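Local coordinates for protein phosphate transporter (Thermotoga maritima MSB8, PDB 6L85) that probably imports phosphate across the membrane with sodium ions, as a bacterial relative of the human SLC20 carriers, at residues S142-L145 with G146-S150; G276-P279 with K280-I284; I374-S377 with W378-V382. All coordinates share one frame; numbering follows the deposited sequence.

Contact 1 (S142-L145 with G146-S150)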
loop_
_atom_site.group_PDB
_atom_site.type_symbol
_atom_site.label_atom_id
_atom_site.label_comp_id
_atom_site.label_asym_id
_atom_site.label_seq_id
_atom_site.Cartn_x
_atom_site.Cartn_y
_atom_site.Cartn_z
ATOM N N SER B 142 -8.751 -3.879 26.745
ATOM C CA SER B 142 -8.434 -3.080 25.558
ATOM C C SER B 142 -8.729 -1.601 25.731
ATOM O O SER B 142 -7.844 -0.786 25.421
ATOM C CB SER B 142 -9.185 -3.621 24.325
ATOM O OG SER B 142 -8.804 -4.951 24.055
ATOM N N PRO B 143 -9.928 -1.180 26.159
ATOM C CA PRO B 143 -10.176 0.268 26.314
ATOM C C PRO B 143 -9.291 0.914 27.358
ATOM O O PRO B 143 -8.919 2.090 27.219
ATOM C CB PRO B 143 -11.654 0.334 26.722
ATOM C CG PRO B 143 -12.225 -1.017 26.318
ATOM C CD PRO B 143 -11.112 -1.974 26.528
ATOM N N VAL B 144 -8.940 0.163 28.406
ATOM C CA VAL B 144 -8.044 0.682 29.426
ATOM C C VAL B 144 -6.659 0.871 28.847
ATOM O O VAL B 144 -5.999 1.883 29.103
ATOM C CB VAL B 144 -8.014 -0.257 30.646
ATOM C CG1 VAL B 144 -6.881 0.149 31.602
ATOM C CG2 VAL B 144 -9.363 -0.244 31.338
ATOM N N LEU B 145 -6.193 -0.104 28.073
ATOM C CA LEU B 145 -4.896 0.022 27.419
ATOM C C LEU B 145 -4.897 1.185 26.434
ATOM O O LEU B 145 -3.900 1.905 26.312
ATOM C CB LEU B 145 -4.543 -1.300 26.725
ATOM C CG LEU B 145 -3.313 -1.403 25.821
ATOM C CD1 LEU B 145 -2.041 -1.068 26.581
ATOM C CD2 LEU B 145 -3.233 -2.814 25.178
ATOM N N GLY B 146 -6.021 1.409 25.747
ATOM C CA GLY B 146 -6.102 2.556 24.853
ATOM C C GLY B 146 -6.015 3.873 25.606
ATOM O O GLY B 146 -5.313 4.803 25.180
ATOM N N GLY B 147 -6.717 3.963 26.743
ATOM C CA GLY B 147 -6.620 5.154 27.572
ATOM C C GLY B 147 -5.218 5.371 28.103
ATOM O O GLY B 147 -4.705 6.495 28.087
ATOM N N LEU B 148 -4.561 4.296 28.537
ATOM C CA LEU B 148 -3.213 4.429 29.083
ATOM C C LEU B 148 -2.219 4.873 28.021
ATOM O O LEU B 148 -1.395 5.762 28.266
ATOM C CB LEU B 148 -2.757 3.111 29.714
ATOM C CG LEU B 148 -3.732 2.542 30.750
ATOM C CD1 LEU B 148 -3.281 1.176 31.270
ATOM C CD2 LEU B 148 -4.013 3.533 31.902
ATOM N N ILE B 149 -2.260 4.240 26.843
ATOM C CA ILE B 149 -1.365 4.628 25.755
ATOM C C ILE B 149 -1.609 6.080 25.380
ATOM O O ILE B 149 -0.672 6.849 25.180
ATOM C CB ILE B 149 -1.551 3.689 24.547
ATOM C CG1 ILE B 149 -1.197 2.242 24.906
ATOM C CG2 ILE B 149 -0.726 4.144 23.387
ATOM C CD1 ILE B 149 -1.429 1.266 23.740
ATOM N N SER B 150 -2.879 6.454 25.235
ATOM C CA SER B 150 -3.297 7.834 25.042
ATOM C C SER B 150 -2.602 8.784 26.021
ATOM O O SER B 150 -1.951 9.765 25.627
ATOM C CB SER B 150 -4.816 7.865 25.249
ATOM O OG SER B 150 -5.445 8.893 24.545
#

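Contact 2 (G276-P279 with K280-I284)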
loop_
_atom_site.group_PDB
_atom_site.type_symbol
_atom_site.label_atom_id
_atom_site.label_comp_id
_atom_site.label_asym_id
_atom_site.label_seq_id
_atom_site.Cartn_x
_atom_site.Cartn_y
_atom_site.Cartn_z
ATOM N N GLY B 276 -17.088 -29.921 4.992
ATOM C CA GLY B 276 -17.839 -30.582 6.049
ATOM C C GLY B 276 -17.328 -30.276 7.446
ATOM O O GLY B 276 -17.688 -29.253 8.034
ATOM N N VAL B 277 -16.497 -31.151 8.006
ATOM C CA VAL B 277 -15.953 -30.901 9.334
ATOM C C VAL B 277 -14.943 -29.765 9.259
ATOM O O VAL B 277 -14.076 -29.743 8.376
ATOM C CB VAL B 277 -15.316 -32.176 9.910
ATOM C CG1 VAL B 277 -15.136 -32.053 11.422
ATOM C CG2 VAL B 277 -16.166 -33.387 9.592
ATOM N N VAL B 278 -15.055 -28.810 10.178
ATOM C CA VAL B 278 -14.093 -27.714 10.319
ATOM C C VAL B 278 -12.746 -28.305 10.718
ATOM O O VAL B 278 -12.641 -28.919 11.786
ATOM C CB VAL B 278 -14.568 -26.686 11.355
ATOM C CG1 VAL B 278 -13.573 -25.528 11.479
ATOM C CG2 VAL B 278 -15.940 -26.182 10.985
ATOM N N PRO B 279 -11.701 -28.139 9.909
ATOM C CA PRO B 279 -10.426 -28.823 10.175
ATOM C C PRO B 279 -9.726 -28.294 11.418
ATOM O O PRO B 279 -10.139 -27.321 12.049
ATOM C CB PRO B 279 -9.595 -28.535 8.922
ATOM C CG PRO B 279 -10.219 -27.312 8.332
ATOM C CD PRO B 279 -11.686 -27.416 8.627
ATOM N N LYS B 280 -8.637 -28.990 11.762
ATOM C CA LYS B 280 -7.807 -28.631 12.905
ATOM C C LYS B 280 -7.370 -27.178 12.795
ATOM O O LYS B 280 -7.672 -26.340 13.655
ATOM C CB LYS B 280 -6.591 -29.558 12.968
ATOM C CG LYS B 280 -6.888 -31.029 12.628
ATOM C CD LYS B 280 -5.608 -31.895 12.565
ATOM C CE LYS B 280 -5.564 -32.785 11.312
ATOM N NZ LYS B 280 -4.214 -32.774 10.656
ATOM N N THR B 281 -6.666 -26.864 11.719
ATOM C CA THR B 281 -6.219 -25.512 11.438
ATOM C C THR B 281 -7.118 -24.917 10.352
ATOM O O THR B 281 -7.225 -25.474 9.248
ATOM C CB THR B 281 -4.748 -25.530 11.017
ATOM O OG1 THR B 281 -4.639 -25.941 9.650
ATOM C CG2 THR B 281 -3.975 -26.533 11.875
ATOM N N VAL B 282 -7.752 -23.788 10.665
ATOM C CA VAL B 282 -8.703 -23.138 9.769
ATOM C C VAL B 282 -7.966 -22.193 8.826
ATOM O O VAL B 282 -7.147 -21.377 9.260
ATOM C CB VAL B 282 -9.769 -22.376 10.576
ATOM C CG1 VAL B 282 -10.671 -21.548 9.656
ATOM C CG2 VAL B 282 -10.591 -23.338 11.407
ATOM N N GLU B 283 -8.256 -22.295 7.534
ATOM C CA GLU B 283 -7.783 -21.326 6.551
ATOM C C GLU B 283 -8.976 -20.494 6.096
ATOM O O GLU B 283 -9.959 -21.044 5.580
ATOM C CB GLU B 283 -7.115 -22.024 5.366
ATOM C CG GLU B 283 -6.328 -23.267 5.748
ATOM C CD GLU B 283 -6.289 -24.305 4.629
ATOM O OE1 GLU B 283 -7.325 -24.492 3.941
ATOM O OE2 GLU B 283 -5.221 -24.936 4.444
ATOM N N ILE B 284 -8.908 -19.184 6.318
ATOM C CA ILE B 284 -10.013 -18.301 5.944
ATOM C C ILE B 284 -10.001 -18.080 4.435
ATOM O O ILE B 284 -9.021 -17.537 3.899
ATOM C CB ILE B 284 -9.945 -16.960 6.691
ATOM C CG1 ILE B 284 -9.987 -17.191 8.207
ATOM C CG2 ILE B 284 -11.109 -16.056 6.252
ATOM C CD1 ILE B 284 -11.354 -17.652 8.699
#

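Contact 3 (I374-S377 with W378-V382)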
loop_
_atom_site.group_PDB
_atom_site.type_symbol
_atom_site.label_atom_id
_atom_site.label_comp_id
_atom_site.label_asym_id
_atom_site.label_seq_id
_atom_site.Cartn_x
_atom_site.Cartn_y
_atom_site.Cartn_z
ATOM N N ILE B 374 -26.775 5.224 25.527
ATOM C CA ILE B 374 -25.568 4.586 25.017
ATOM C C ILE B 374 -25.090 3.517 25.990
ATOM O O ILE B 374 -24.787 2.383 25.596
ATOM C CB ILE B 374 -24.478 5.641 24.745
ATOM C CG1 ILE B 374 -24.728 6.314 23.392
ATOM C CG2 ILE B 374 -23.074 5.022 24.824
ATOM C CD1 ILE B 374 -23.702 7.358 23.031
ATOM N N VAL B 375 -25.029 3.863 27.279
ATOM C CA VAL B 375 -24.581 2.900 28.282
ATOM C C VAL B 375 -25.522 1.695 28.339
ATOM O O VAL B 375 -25.072 0.544 28.438
ATOM C CB VAL B 375 -24.435 3.587 29.652
ATOM C CG1 VAL B 375 -24.156 2.555 30.752
ATOM C CG2 VAL B 375 -23.328 4.628 29.592
ATOM N N ILE B 376 -26.837 1.937 28.263
ATOM C CA ILE B 376 -27.795 0.833 28.283
ATOM C C ILE B 376 -27.544 -0.094 27.104
ATOM O O ILE B 376 -27.462 -1.319 27.264
ATOM C CB ILE B 376 -29.249 1.347 28.260
ATOM C CG1 ILE B 376 -29.570 2.260 29.449
ATOM C CG2 ILE B 376 -30.230 0.173 28.210
ATOM C CD1 ILE B 376 -29.727 1.569 30.683
ATOM N N SER B 377 -27.476 0.481 25.895
ATOM C CA SER B 377 -27.291 -0.321 24.693
ATOM C C SER B 377 -26.015 -1.141 24.789
ATOM O O SER B 377 -26.001 -2.324 24.428
ATOM C CB SER B 377 -27.273 0.581 23.450
ATOM O OG SER B 377 -26.058 1.314 23.371
ATOM N N TRP B 378 -24.940 -0.547 25.320
ATOM C CA TRP B 378 -23.698 -1.305 25.430
ATOM C C TRP B 378 -23.828 -2.455 26.423
ATOM O O TRP B 378 -23.308 -3.552 26.179
ATOM C CB TRP B 378 -22.547 -0.394 25.832
ATOM C CG TRP B 378 -22.177 0.556 24.767
ATOM C CD1 TRP B 378 -22.805 0.731 23.569
ATOM C CD2 TRP B 378 -21.094 1.486 24.794
ATOM N NE1 TRP B 378 -22.169 1.705 22.844
ATOM C CE2 TRP B 378 -21.118 2.190 23.573
ATOM C CE3 TRP B 378 -20.105 1.794 25.733
ATOM C CZ2 TRP B 378 -20.191 3.181 23.261
ATOM C CZ3 TRP B 378 -19.181 2.781 25.421
ATOM C CH2 TRP B 378 -19.234 3.466 24.199
ATOM N N LEU B 379 -24.486 -2.228 27.566
ATOM C CA LEU B 379 -24.588 -3.331 28.520
ATOM C C LEU B 379 -25.531 -4.415 28.012
ATOM O O LEU B 379 -25.329 -5.591 28.312
ATOM C CB LEU B 379 -25.024 -2.825 29.897
ATOM C CG LEU B 379 -24.000 -1.889 30.532
ATOM C CD1 LEU B 379 -24.635 -1.016 31.608
ATOM C CD2 LEU B 379 -22.787 -2.642 31.068
ATOM N N LEU B 380 -26.510 -4.055 27.179
ATOM C CA LEU B 380 -27.527 -5.008 26.755
ATOM C C LEU B 380 -27.251 -5.689 25.420
ATOM O O LEU B 380 -27.996 -6.611 25.060
ATOM C CB LEU B 380 -28.893 -4.316 26.667
ATOM C CG LEU B 380 -29.581 -4.040 28.016
ATOM C CD1 LEU B 380 -30.979 -3.479 27.819
ATOM C CD2 LEU B 380 -29.645 -5.334 28.791
ATOM N N ILE B 381 -26.233 -5.262 24.663
ATOM C CA ILE B 381 -26.147 -5.714 23.269
ATOM C C ILE B 381 -25.802 -7.201 23.186
ATOM O O ILE B 381 -26.396 -7.937 22.387
ATOM C CB ILE B 381 -25.160 -4.829 22.471
ATOM C CG1 ILE B 381 -25.193 -5.171 20.978
ATOM C CG2 ILE B 381 -23.738 -4.968 22.978
ATOM C CD1 ILE B 381 -26.420 -4.701 20.267
ATOM N N VAL B 382 -24.865 -7.682 24.007
ATOM C CA VAL B 382 -24.502 -9.100 23.964
ATOM C C VAL B 382 -25.707 -10.001 24.261
ATOM O O VAL B 382 -25.987 -10.908 23.456
ATOM C CB VAL B 382 -23.301 -9.378 24.856
ATOM C CG1 VAL B 382 -22.985 -10.870 24.860
ATOM C CG2 VAL B 382 -22.089 -8.571 24.393
#

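Contact 1 (S142-L145 with G146-S150)
Along helix 129-162, just past the kink at Pro143, Leu145 meets Ile149 and Val144 meets Leu148, each pair one helical turn apart. The proline ring nitrogen has no hydrogen to give, which leaves the preceding turn one backbone bond short; beyond it the ladder resumes. Gly146 N reaches Ser142 O at 2.9 Å, Gly147 N binds Pro143 O, and Ile149 N meets Leu145 O in a nearly straight bond (170° at the hydrogen). The side chain of Leu145 swings its CG opposite the backbone N (chi1 173°), which carries the branch forward beside the next turn. There its CD1 touches Ile149 CD1 at 3.7 Å and Ile149 CG1 at 3.8 Å, the two chains slanting across one another. Val144 and Leu148 instead run alongside each other and point the same way, with Val144 CG1 and Leu148 CD1 3.8 Å apart, on the surface of the protein. Between these pairs Gly146 and Gly147 offer bare backbone, Gly146 in a buried position. Outside the stretch, Leu145 and Ile149 both rest on Thr333 of helix 320-339, while Ser142 and Pro143 touch helix 346-357 through Val349 and His348. Ser150 OG bonds to Ala353 O of that same helix, and Ser142 OG turns back to Ser138 O one turn earlier. The side chain of Pro143 lies about 5 Å from a bound dodecyl maltoside, consistent with a membrane-facing border. The pattern is that of a proline-kinked helix of a membrane transporter, with i to i+4 apolar pairs beyond the kink.

Contact 2 (G276-P279 with K280-I284)
Val278 and Val282 touch through one methyl each inside the loop between helices 260-275 and 286-302, and the chain reaches this pair by way of Gly276. That glycine leaves the helix with a positive phi of 93°, at backbone angles where a CB would run into the preceding carbonyl oxygen, which calls for glycine. Val277 continues in an extended conformation to Val278, whose CG1, set opposite its own backbone N, touches Val282 CG2 at 3.7 Å; the two valines meet at a slant. Pro279 follows, and its ring folds along the start of the second segment: CG lies 3.6 Å from Thr281 O. The Pro279 carbonyl oxygen also approaches the same valine methyl, at 4.1 Å from Val282 CG2. This oxygen and Lys280 O stand only 3.1 Å apart, two acceptors side by side, and both take hydrogen bonds from Lys66 NZ, whose ammonium probably offsets their mutual repulsion. Lys66 thus ties the turn to the end of helix 58-66. Pro279 and Val282 both rest on Ile271 of helix 260-275, while Ile284 packs against Ser61, Gln62 and Val65, so the loop lies over helices 58-66 and 260-275 before entering helix 286-302.

Contact 3 (I374-S377 with W378-V382)
Trp378 turns its CG opposite its carbonyl carbon (chi1 -69°), and with chi2 close to zero (5°) the indole is laid back along the helix over Ile374. Ile374 meets it with CG2, the branch that stands opposite the backbone N. This methyl lies over the face of the six-membered ring, 3.9 Å from its centroid and 21° off the normal, in a CH-pi contact, and comes within 3.7 Å of Trp378 CE2. The same face also meets Ile374 O, 3.3 Å from Trp378 CD1. That carbonyl is gripped twice: Trp378 N donates to it at 2.9 Å, and Ser377 OG, folded back between its own backbone N and carbonyl carbon, donates to it at 2.8 Å. The serine hydroxyl is thereby satisfied within the helix. On the surface, two further pairs run alongside one another, Val375 CG1 with Leu379 CD1 and Ile376 CG2 with Leu380 CD1, each at 3.7 Å. Leu380 N bonds to Ile376 O and, weakly, to Ser377 O. The indole NE1 leaves the helix to bond Pro103 O of a neighbouring loop, and the ring also touches His348 and Thr347. With an alanine in place of Trp378, the Pro103 carbonyl would probably lose its NE1 donor and the Ile374 methyl its aromatic cover, leaving a gap beside Thr347. Thr347 binds a sodium ion together with Asn21, Asp22 and Val104; Ser377 touches Val104, and the tryptophan side chain stays about 7 Å from a bound sodium ion. This is consistent with a second-shell place beside that sodium site, in a transporter helix with three i to i+4 pairs: Ile374-Trp378 turned to the protein, the other two on the surface.

In the fold
Contact 1 is partly buried, whereas contacts 2 and 3 lie nearer the surface. Contacts 1 and 3 are runs of helix a little over two turns long, with backbone ladders and i to i+4 apolar pairs; contact 2 is a loop whose segments meet through one valine pair, its carbonyls held by a lysine from another helix. Although contacts 1 and 3 do not touch, with centres about 20 Å apart, both reach helix 346-357 and share His348, met by Pro143 from one and Trp378 from the other. Contact 2 stands farther off, its centre 34 Å and 33 Å from theirs. Of the segments' own side chains, the aromatic one is Trp378 of contact 3.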